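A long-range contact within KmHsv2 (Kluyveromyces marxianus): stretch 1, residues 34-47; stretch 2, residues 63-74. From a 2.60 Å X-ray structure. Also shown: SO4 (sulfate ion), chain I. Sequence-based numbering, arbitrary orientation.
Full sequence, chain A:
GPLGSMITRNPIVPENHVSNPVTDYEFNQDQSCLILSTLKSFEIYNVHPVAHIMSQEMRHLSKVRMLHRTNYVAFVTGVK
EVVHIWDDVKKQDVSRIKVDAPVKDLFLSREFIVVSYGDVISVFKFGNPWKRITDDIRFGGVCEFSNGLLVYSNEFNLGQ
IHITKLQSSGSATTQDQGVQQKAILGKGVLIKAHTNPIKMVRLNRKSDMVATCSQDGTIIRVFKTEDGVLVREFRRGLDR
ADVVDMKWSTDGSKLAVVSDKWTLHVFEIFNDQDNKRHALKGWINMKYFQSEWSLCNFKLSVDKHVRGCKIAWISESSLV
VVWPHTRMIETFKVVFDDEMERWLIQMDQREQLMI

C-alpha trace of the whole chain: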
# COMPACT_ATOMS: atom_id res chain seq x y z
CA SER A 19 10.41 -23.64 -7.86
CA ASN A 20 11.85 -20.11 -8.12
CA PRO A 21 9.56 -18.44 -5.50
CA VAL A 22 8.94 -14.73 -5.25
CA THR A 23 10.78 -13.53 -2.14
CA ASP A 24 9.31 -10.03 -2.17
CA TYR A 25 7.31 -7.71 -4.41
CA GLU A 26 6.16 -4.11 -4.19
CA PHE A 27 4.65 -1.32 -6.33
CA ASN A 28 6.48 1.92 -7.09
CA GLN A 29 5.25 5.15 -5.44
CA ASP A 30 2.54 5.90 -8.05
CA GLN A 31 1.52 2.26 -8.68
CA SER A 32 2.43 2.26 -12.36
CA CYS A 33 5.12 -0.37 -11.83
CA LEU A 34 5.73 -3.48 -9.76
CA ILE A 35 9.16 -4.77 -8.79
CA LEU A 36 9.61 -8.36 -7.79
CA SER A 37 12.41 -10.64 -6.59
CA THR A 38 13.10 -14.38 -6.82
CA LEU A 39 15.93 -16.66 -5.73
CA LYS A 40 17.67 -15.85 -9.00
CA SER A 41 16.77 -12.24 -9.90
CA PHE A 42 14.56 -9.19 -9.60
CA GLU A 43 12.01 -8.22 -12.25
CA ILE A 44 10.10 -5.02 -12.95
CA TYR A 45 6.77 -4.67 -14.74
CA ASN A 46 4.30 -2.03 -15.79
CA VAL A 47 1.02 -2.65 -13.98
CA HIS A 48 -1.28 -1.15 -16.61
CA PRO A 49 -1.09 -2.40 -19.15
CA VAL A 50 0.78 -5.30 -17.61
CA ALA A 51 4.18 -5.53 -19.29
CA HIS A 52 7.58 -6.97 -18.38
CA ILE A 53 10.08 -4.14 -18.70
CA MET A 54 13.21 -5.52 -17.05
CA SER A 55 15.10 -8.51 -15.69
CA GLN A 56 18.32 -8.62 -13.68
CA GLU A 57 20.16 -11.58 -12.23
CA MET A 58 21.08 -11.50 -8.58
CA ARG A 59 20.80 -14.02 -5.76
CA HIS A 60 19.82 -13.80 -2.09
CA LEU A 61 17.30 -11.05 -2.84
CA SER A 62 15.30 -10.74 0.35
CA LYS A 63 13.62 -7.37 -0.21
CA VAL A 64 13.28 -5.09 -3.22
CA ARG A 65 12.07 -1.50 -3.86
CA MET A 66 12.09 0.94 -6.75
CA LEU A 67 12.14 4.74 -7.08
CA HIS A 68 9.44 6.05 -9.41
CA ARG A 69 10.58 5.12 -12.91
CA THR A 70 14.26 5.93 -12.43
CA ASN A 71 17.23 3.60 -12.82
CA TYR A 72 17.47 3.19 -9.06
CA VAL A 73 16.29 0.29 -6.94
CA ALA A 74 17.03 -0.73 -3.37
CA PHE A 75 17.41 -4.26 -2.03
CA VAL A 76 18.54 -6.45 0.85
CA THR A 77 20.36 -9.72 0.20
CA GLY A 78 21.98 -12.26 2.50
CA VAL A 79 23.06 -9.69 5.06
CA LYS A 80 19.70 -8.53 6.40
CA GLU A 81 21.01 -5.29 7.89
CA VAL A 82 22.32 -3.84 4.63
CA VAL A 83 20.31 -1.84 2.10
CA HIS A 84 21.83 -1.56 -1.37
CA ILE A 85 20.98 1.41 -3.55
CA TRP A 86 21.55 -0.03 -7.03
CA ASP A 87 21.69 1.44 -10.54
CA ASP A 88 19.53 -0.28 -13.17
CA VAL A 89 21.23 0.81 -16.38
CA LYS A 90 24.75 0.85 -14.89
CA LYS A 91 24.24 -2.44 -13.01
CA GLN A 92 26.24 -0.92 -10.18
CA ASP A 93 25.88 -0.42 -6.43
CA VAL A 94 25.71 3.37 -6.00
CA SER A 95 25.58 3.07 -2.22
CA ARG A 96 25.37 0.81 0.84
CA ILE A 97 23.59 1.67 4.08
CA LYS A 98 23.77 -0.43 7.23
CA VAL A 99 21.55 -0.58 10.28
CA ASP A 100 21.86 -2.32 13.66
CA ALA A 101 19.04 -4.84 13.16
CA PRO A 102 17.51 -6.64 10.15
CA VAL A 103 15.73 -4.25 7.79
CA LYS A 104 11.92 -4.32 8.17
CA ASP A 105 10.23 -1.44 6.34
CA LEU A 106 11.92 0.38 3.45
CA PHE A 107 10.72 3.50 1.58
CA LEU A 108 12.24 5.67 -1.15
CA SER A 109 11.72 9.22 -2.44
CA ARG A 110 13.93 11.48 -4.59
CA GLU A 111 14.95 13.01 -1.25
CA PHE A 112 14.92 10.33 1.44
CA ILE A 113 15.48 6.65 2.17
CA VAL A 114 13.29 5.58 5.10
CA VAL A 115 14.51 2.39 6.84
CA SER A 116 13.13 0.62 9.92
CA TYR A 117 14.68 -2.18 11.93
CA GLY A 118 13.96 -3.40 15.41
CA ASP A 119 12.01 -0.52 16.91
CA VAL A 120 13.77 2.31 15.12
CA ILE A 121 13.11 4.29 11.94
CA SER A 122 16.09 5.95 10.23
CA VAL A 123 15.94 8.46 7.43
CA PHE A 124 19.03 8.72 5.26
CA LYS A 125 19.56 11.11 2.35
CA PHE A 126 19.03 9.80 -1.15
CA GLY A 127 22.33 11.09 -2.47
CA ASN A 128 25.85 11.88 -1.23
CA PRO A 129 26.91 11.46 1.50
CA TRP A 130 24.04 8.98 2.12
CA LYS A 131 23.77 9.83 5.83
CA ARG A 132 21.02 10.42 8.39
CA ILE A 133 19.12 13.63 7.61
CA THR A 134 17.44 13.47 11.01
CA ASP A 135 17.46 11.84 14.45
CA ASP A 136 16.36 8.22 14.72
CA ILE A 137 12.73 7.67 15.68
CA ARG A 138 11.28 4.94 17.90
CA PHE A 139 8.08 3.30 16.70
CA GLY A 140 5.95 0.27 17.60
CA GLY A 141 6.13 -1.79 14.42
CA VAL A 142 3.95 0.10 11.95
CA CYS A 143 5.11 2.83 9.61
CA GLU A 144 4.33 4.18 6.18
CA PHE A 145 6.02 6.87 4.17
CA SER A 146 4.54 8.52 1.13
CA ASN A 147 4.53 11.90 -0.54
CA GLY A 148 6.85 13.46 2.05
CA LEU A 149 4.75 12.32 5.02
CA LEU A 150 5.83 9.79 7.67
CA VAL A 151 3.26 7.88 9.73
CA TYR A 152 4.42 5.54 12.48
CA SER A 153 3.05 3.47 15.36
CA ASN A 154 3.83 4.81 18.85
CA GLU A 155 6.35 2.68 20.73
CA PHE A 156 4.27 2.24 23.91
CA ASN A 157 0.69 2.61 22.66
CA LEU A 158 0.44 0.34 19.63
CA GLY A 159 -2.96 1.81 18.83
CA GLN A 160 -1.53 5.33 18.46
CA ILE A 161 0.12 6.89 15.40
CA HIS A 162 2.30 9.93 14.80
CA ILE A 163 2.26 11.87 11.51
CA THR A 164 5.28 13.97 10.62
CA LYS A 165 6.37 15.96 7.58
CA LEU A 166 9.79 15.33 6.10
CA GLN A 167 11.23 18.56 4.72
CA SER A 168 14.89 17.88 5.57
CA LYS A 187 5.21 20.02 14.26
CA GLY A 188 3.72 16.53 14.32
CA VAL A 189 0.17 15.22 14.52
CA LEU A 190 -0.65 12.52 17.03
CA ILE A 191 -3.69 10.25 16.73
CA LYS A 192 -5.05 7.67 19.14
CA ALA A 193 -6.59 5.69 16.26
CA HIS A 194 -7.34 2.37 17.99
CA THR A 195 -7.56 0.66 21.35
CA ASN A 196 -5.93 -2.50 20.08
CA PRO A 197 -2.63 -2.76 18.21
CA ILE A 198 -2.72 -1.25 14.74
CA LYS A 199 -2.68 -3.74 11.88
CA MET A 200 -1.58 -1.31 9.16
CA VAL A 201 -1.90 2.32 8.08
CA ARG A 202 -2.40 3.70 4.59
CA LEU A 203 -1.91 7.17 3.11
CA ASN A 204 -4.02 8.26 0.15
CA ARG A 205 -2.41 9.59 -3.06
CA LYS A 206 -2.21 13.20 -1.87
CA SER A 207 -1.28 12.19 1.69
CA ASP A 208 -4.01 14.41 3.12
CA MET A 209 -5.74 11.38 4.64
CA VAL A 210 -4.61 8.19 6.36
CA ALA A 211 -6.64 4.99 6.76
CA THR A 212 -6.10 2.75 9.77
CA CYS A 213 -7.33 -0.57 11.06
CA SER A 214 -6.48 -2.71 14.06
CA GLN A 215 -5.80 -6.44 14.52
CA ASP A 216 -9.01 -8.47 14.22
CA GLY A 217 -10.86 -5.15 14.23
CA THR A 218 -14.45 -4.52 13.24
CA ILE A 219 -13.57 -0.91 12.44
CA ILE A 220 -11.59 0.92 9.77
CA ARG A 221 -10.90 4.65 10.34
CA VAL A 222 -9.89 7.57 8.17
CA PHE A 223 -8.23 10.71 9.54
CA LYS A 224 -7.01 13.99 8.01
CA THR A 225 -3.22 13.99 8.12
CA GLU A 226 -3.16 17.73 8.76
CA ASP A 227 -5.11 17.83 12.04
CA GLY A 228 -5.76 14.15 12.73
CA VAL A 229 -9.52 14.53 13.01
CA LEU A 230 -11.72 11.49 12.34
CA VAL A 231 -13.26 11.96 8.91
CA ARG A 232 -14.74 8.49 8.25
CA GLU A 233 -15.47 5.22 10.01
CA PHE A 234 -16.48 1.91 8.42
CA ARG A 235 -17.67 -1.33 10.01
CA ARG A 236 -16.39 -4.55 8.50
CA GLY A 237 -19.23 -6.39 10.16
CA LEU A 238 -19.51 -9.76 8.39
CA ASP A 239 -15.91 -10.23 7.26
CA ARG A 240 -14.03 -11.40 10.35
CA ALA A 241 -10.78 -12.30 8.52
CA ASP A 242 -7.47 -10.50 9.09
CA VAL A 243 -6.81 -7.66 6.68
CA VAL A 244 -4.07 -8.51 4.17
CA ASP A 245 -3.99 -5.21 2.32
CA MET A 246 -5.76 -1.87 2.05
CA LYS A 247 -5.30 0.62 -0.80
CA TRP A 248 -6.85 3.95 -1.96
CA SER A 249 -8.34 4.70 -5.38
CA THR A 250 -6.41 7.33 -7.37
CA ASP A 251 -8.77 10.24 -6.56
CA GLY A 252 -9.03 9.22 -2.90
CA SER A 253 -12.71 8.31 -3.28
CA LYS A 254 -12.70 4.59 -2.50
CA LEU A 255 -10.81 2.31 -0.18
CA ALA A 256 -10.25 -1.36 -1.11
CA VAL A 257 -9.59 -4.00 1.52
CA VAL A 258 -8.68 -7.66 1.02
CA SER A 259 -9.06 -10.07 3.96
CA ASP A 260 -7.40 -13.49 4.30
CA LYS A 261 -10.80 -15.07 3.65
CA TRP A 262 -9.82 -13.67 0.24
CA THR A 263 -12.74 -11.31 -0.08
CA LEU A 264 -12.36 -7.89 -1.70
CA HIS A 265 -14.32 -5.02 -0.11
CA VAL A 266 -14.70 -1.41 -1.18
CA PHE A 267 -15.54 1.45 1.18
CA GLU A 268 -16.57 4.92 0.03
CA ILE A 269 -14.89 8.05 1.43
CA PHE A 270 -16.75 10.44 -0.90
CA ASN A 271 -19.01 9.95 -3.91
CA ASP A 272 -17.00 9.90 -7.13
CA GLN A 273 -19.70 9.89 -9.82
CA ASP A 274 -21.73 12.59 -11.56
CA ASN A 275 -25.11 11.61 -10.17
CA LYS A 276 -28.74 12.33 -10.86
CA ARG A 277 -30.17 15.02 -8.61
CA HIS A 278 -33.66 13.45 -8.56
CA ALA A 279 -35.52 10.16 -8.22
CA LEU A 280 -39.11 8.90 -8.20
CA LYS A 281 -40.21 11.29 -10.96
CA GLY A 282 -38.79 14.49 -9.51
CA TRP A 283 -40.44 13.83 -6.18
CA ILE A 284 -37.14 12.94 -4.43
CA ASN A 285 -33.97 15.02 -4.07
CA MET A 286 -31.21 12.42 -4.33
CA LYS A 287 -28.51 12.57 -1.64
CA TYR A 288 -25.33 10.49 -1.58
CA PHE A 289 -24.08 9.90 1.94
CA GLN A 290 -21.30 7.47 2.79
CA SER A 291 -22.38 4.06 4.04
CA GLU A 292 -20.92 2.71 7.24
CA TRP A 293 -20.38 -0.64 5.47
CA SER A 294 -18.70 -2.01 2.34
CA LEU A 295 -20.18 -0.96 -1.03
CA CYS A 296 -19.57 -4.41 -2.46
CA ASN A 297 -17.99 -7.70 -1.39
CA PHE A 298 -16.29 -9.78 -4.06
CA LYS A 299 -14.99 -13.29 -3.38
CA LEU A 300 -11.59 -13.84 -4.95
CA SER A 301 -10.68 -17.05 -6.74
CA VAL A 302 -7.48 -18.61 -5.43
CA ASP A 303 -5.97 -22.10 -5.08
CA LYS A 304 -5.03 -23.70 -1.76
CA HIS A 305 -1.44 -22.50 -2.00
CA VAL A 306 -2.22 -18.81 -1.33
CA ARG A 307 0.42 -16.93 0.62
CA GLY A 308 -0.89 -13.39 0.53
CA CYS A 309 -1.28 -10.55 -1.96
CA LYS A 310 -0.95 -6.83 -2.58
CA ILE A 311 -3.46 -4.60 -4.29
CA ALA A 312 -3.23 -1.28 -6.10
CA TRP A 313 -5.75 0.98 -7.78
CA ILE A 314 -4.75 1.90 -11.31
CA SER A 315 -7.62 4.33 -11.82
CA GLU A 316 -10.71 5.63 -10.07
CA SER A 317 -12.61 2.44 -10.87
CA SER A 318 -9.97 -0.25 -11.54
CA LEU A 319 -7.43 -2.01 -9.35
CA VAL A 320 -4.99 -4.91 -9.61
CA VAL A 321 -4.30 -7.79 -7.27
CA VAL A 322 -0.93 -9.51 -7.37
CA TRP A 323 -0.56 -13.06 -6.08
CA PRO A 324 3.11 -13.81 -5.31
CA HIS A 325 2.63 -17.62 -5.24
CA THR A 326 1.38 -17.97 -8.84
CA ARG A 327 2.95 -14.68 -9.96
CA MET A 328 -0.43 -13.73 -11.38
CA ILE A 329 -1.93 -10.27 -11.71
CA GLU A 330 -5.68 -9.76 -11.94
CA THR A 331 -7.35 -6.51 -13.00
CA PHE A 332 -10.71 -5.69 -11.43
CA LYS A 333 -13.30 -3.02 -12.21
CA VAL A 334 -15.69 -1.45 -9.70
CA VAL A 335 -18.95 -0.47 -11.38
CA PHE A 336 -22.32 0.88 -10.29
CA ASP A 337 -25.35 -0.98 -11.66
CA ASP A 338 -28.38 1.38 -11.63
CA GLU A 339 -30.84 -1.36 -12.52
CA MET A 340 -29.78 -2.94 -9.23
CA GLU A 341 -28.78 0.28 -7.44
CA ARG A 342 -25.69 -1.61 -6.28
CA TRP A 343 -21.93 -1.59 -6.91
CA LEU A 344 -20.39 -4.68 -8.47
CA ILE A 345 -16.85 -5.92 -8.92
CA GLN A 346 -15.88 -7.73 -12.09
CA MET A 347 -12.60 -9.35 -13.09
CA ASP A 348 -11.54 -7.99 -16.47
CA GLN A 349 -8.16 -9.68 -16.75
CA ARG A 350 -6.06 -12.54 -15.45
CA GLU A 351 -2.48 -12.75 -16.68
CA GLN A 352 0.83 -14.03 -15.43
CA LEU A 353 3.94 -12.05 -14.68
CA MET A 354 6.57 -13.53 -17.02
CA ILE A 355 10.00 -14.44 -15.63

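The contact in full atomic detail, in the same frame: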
# COMPACT_ATOMS: atom_id res chain seq x y z
N LEU A 34 5.60 -2.50 -10.82
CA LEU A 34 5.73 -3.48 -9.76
C LEU A 34 7.13 -4.07 -9.88
O LEU A 34 7.56 -4.41 -10.97
CB LEU A 34 4.71 -4.61 -9.92
CG LEU A 34 4.91 -5.85 -9.03
CD1 LEU A 34 4.47 -5.55 -7.60
CD2 LEU A 34 4.11 -7.01 -9.59
N ILE A 35 7.84 -4.16 -8.76
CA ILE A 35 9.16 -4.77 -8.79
C ILE A 35 9.03 -6.04 -8.00
O ILE A 35 8.32 -6.10 -6.99
CB ILE A 35 10.26 -3.87 -8.20
CG1 ILE A 35 11.61 -4.60 -8.33
CG2 ILE A 35 9.99 -3.56 -6.74
CD1 ILE A 35 12.80 -3.67 -8.38
N LEU A 36 9.72 -7.08 -8.45
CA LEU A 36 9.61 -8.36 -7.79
C LEU A 36 10.95 -9.11 -7.77
O LEU A 36 11.77 -8.95 -8.68
CB LEU A 36 8.49 -9.14 -8.49
CG LEU A 36 8.45 -10.59 -8.92
CD1 LEU A 36 7.08 -10.81 -9.57
CD2 LEU A 36 9.56 -10.91 -9.91
N SER A 37 11.17 -9.89 -6.73
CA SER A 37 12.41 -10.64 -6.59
C SER A 37 12.18 -12.15 -6.43
O SER A 37 11.15 -12.59 -5.88
CB SER A 37 13.21 -10.13 -5.40
OG SER A 37 12.62 -10.51 -4.17
N THR A 38 13.15 -12.93 -6.91
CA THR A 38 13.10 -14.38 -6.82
C THR A 38 14.43 -14.82 -6.24
O THR A 38 15.23 -13.99 -5.79
CB THR A 38 12.96 -15.03 -8.20
OG1 THR A 38 14.14 -14.77 -8.97
CG2 THR A 38 11.75 -14.48 -8.93
N LEU A 39 14.68 -16.13 -6.25
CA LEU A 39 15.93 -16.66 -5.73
C LEU A 39 17.07 -16.35 -6.69
O LEU A 39 18.24 -16.31 -6.31
CB LEU A 39 15.81 -18.18 -5.56
CG LEU A 39 14.72 -18.66 -4.60
CD1 LEU A 39 14.77 -20.19 -4.47
CD2 LEU A 39 14.90 -18.00 -3.23
N LYS A 40 16.70 -16.10 -7.95
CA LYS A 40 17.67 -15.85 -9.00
C LYS A 40 17.74 -14.44 -9.58
O LYS A 40 18.72 -14.11 -10.24
CB LYS A 40 17.42 -16.85 -10.13
CG LYS A 40 17.54 -18.31 -9.71
CD LYS A 40 16.82 -19.25 -10.67
CE LYS A 40 17.30 -19.08 -12.11
NZ LYS A 40 16.57 -19.99 -13.03
N SER A 41 16.73 -13.60 -9.34
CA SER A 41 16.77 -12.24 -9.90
C SER A 41 15.67 -11.34 -9.38
O SER A 41 14.90 -11.73 -8.50
CB SER A 41 16.61 -12.31 -11.41
OG SER A 41 15.26 -12.62 -11.74
N PHE A 42 15.61 -10.13 -9.93
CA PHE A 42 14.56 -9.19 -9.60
C PHE A 42 14.00 -8.75 -10.95
O PHE A 42 14.74 -8.61 -11.92
CB PHE A 42 15.08 -8.01 -8.74
CG PHE A 42 15.82 -6.92 -9.49
CD1 PHE A 42 15.14 -6.04 -10.34
CD2 PHE A 42 17.18 -6.71 -9.26
CE1 PHE A 42 15.81 -4.96 -10.94
CE2 PHE A 42 17.85 -5.63 -9.86
CZ PHE A 42 17.17 -4.76 -10.70
N GLU A 43 12.68 -8.59 -11.01
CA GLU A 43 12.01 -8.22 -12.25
C GLU A 43 11.16 -6.99 -12.00
O GLU A 43 10.74 -6.74 -10.87
CB GLU A 43 11.10 -9.36 -12.69
CG GLU A 43 11.71 -10.75 -12.52
CD GLU A 43 12.68 -11.10 -13.64
OE1 GLU A 43 13.41 -12.11 -13.51
OE2 GLU A 43 12.70 -10.36 -14.65
N ILE A 44 10.92 -6.22 -13.06
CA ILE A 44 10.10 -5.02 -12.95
C ILE A 44 9.08 -5.04 -14.08
O ILE A 44 9.41 -5.37 -15.22
CB ILE A 44 10.96 -3.75 -13.07
CG1 ILE A 44 11.99 -3.71 -11.94
CG2 ILE A 44 10.07 -2.51 -12.99
CD1 ILE A 44 12.99 -2.57 -12.06
N TYR A 45 7.84 -4.69 -13.75
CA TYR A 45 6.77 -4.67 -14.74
C TYR A 45 5.98 -3.39 -14.69
O TYR A 45 6.06 -2.61 -13.73
CB TYR A 45 5.78 -5.82 -14.50
CG TYR A 45 6.39 -7.18 -14.30
CD1 TYR A 45 7.04 -7.52 -13.10
CD2 TYR A 45 6.31 -8.15 -15.30
CE1 TYR A 45 7.59 -8.78 -12.91
CE2 TYR A 45 6.86 -9.42 -15.13
CZ TYR A 45 7.50 -9.73 -13.94
OH TYR A 45 8.02 -10.99 -13.76
N ASN A 46 5.20 -3.16 -15.74
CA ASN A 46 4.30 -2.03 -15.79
C ASN A 46 3.03 -2.69 -15.31
O ASN A 46 2.76 -3.83 -15.70
CB ASN A 46 4.13 -1.56 -17.23
CG ASN A 46 4.55 -0.14 -17.42
OD1 ASN A 46 5.73 0.18 -17.28
ND2 ASN A 46 3.59 0.73 -17.73
N VAL A 47 2.25 -2.03 -14.47
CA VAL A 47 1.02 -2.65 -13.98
C VAL A 47 -0.15 -2.48 -14.95
O VAL A 47 -0.99 -3.36 -15.07
CB VAL A 47 0.62 -2.13 -12.59
CG1 VAL A 47 1.70 -2.49 -11.58
CG2 VAL A 47 0.43 -0.64 -12.63
N LYS A 63 14.53 -8.49 -0.16
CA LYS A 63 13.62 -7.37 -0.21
C LYS A 63 14.00 -6.48 -1.39
O LYS A 63 15.18 -6.31 -1.70
CB LYS A 63 13.72 -6.60 1.11
CG LYS A 63 12.83 -5.38 1.23
CD LYS A 63 12.54 -5.13 2.68
CE LYS A 63 11.74 -6.30 3.23
NZ LYS A 63 11.66 -6.31 4.71
N VAL A 64 13.00 -5.92 -2.06
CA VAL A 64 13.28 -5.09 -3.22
C VAL A 64 12.31 -3.90 -3.35
O VAL A 64 11.10 -4.03 -3.13
CB VAL A 64 13.26 -5.98 -4.50
CG1 VAL A 64 11.85 -6.51 -4.76
CG2 VAL A 64 13.79 -5.21 -5.68
N ARG A 65 12.85 -2.73 -3.70
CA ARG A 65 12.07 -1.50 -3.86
C ARG A 65 12.54 -0.73 -5.08
O ARG A 65 13.67 -0.91 -5.54
CB ARG A 65 12.24 -0.60 -2.63
CG ARG A 65 11.80 -1.19 -1.32
CD ARG A 65 10.30 -1.19 -1.19
NE ARG A 65 9.89 -1.70 0.11
CZ ARG A 65 9.69 -2.98 0.38
NH1 ARG A 65 9.85 -3.90 -0.57
NH2 ARG A 65 9.36 -3.36 1.62
N MET A 66 11.69 0.14 -5.61
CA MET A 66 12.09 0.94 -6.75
C MET A 66 11.71 2.41 -6.54
O MET A 66 10.81 2.72 -5.75
CB MET A 66 11.51 0.39 -8.06
CG MET A 66 10.06 0.66 -8.33
SD MET A 66 9.53 -0.22 -9.83
CE MET A 66 10.16 0.87 -11.13
N LEU A 67 12.42 3.31 -7.21
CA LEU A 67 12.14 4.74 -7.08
C LEU A 67 11.49 5.29 -8.34
O LEU A 67 12.16 5.48 -9.35
CB LEU A 67 13.43 5.51 -6.80
CG LEU A 67 13.25 7.03 -6.73
CD1 LEU A 67 12.37 7.40 -5.54
CD2 LEU A 67 14.61 7.70 -6.62
N HIS A 68 10.19 5.53 -8.27
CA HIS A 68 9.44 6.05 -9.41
C HIS A 68 9.70 5.22 -10.65
O HIS A 68 9.37 4.03 -10.69
CB HIS A 68 9.84 7.51 -9.65
CG HIS A 68 9.57 8.39 -8.47
ND1 HIS A 68 8.32 8.49 -7.90
CD2 HIS A 68 10.39 9.17 -7.73
CE1 HIS A 68 8.39 9.30 -6.85
NE2 HIS A 68 9.63 9.73 -6.73
N ARG A 69 10.28 5.83 -11.68
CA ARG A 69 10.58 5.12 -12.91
C ARG A 69 12.05 5.32 -13.26
O ARG A 69 12.45 5.12 -14.40
CB ARG A 69 9.69 5.62 -14.04
CG ARG A 69 8.31 4.98 -14.07
CD ARG A 69 7.42 5.61 -15.14
NE ARG A 69 6.20 4.85 -15.38
CZ ARG A 69 6.17 3.62 -15.89
NH1 ARG A 69 7.29 2.99 -16.21
NH2 ARG A 69 5.00 3.01 -16.09
N THR A 70 12.83 5.70 -12.25
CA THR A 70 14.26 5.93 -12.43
C THR A 70 15.04 4.64 -12.63
O THR A 70 14.47 3.56 -12.78
CB THR A 70 14.84 6.65 -11.21
OG1 THR A 70 14.99 5.73 -10.13
CG2 THR A 70 13.92 7.78 -10.79
N ASN A 71 16.37 4.76 -12.63
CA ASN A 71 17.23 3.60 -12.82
C ASN A 71 17.69 3.09 -11.46
O ASN A 71 18.58 2.25 -11.37
CB ASN A 71 18.45 3.99 -13.66
CG ASN A 71 18.09 4.89 -14.82
OD1 ASN A 71 17.12 4.63 -15.55
ND2 ASN A 71 18.86 5.97 -15.00
N TYR A 72 17.08 3.60 -10.40
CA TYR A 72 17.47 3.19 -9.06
C TYR A 72 16.50 2.24 -8.38
O TYR A 72 15.28 2.38 -8.49
CB TYR A 72 17.68 4.41 -8.17
CG TYR A 72 18.81 5.30 -8.62
CD1 TYR A 72 20.13 4.83 -8.63
CD2 TYR A 72 18.57 6.61 -9.05
CE1 TYR A 72 21.18 5.65 -9.05
CE2 TYR A 72 19.61 7.43 -9.47
CZ TYR A 72 20.91 6.95 -9.47
OH TYR A 72 21.94 7.76 -9.89
N VAL A 73 17.06 1.27 -7.68
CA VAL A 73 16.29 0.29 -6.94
C VAL A 73 17.06 0.06 -5.66
O VAL A 73 18.25 0.37 -5.58
CB VAL A 73 16.17 -1.04 -7.72
CG1 VAL A 73 15.47 -0.82 -9.04
CG2 VAL A 73 17.54 -1.62 -7.95
N ALA A 74 16.39 -0.45 -4.64
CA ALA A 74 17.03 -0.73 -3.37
C ALA A 74 16.71 -2.17 -3.03
O ALA A 74 15.61 -2.65 -3.33
CB ALA A 74 16.48 0.20 -2.30
S SO4 I . 9.65 12.64 -4.31
O1 SO4 I . 10.60 13.49 -5.05
O2 SO4 I . 8.30 12.78 -4.89
O3 SO4 I . 10.06 11.23 -4.40
O4 SO4 I . 9.62 13.05 -2.89

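The polar part of this contact is confined to one pair of side chains, Arg-69 and Asn-46. Arg-69 NH2 donates to Asn-46 OD1 at 3.2 Å with an N-H...acceptor angle of 159°, and Arg-69 NH1 adds a weak hydrogen bond to the same oxygen, Asn-46 OD1, at 3.4 Å and 144°. The guanidinium thus presents two nitrogens to a single carbonyl oxygen. The amide approaches at the edge of the guanidinium, near its plane, which brings Asn-46 ND2 to 3.1 Å from Arg-69 NH2; both are donors, so this short approach is not a hydrogen bond. Asn-46 CA and Arg-69 CA are 9.9 Å apart, and both CA-to-CB bonds point sideways. Contact therefore depends on the reach of the side chains, chiefly that of Arg-69, whose chi2 and chi3 are both t.

Away from this pair the contact is apolar. Each stretch forms its own antiparallel hairpin: Leu-34 pairs with Tyr-45 and Leu-36 with Glu-43 in the first, and Arg-65 with Ala-74 in the second. No backbone hydrogen bond joins the two stretches. Strands 34-37 and 63-66 run nearly antiparallel, at 157°, with their axes 6.6 Å apart at closest approach, and the hairpins meet through side chains.

Ile-35 and Val-64 lie at the centre of this packing, both pointing toward the opposing stretch. Ile-35 CD1 comes within 3.3 Å of Val-64 CG2, a tight approach for two methyl groups, and the same Ile-35 CD1 lies 4.0 Å from Val-73 CG1. Its one terminal methyl thus touches residues from both strands of the second hairpin. Val-64 in turn uses its other methyl against the backbone and side chain of the first strand, with Val-64 CG1 3.9 Å from Ser-37 CB, while Val-64 CG2 also lies 4.3 Å from Phe-42 CB.

Met-66 extends the apolar layer. Its sulfur, Met-66 SD, is 4.1 Å from Ile-35 CB, and its terminal methyl, Met-66 CE, is 3.9 Å from Ile-44 CG2, so the side chain spans neighbouring strands of the first hairpin. Val-73 makes two further contacts: Val-73 CG1 is 4.3 Å from Ile-44 CD1, and Val-73 CG2 is 4.2 Å from Phe-42 CZ, approaching the ring obliquely. The alternation of the strands explains this selection, since Ile-35, Ser-37, Phe-42 and Ile-44 point toward the second stretch, whereas Leu-34, Leu-36, Glu-43 and Tyr-45 point away.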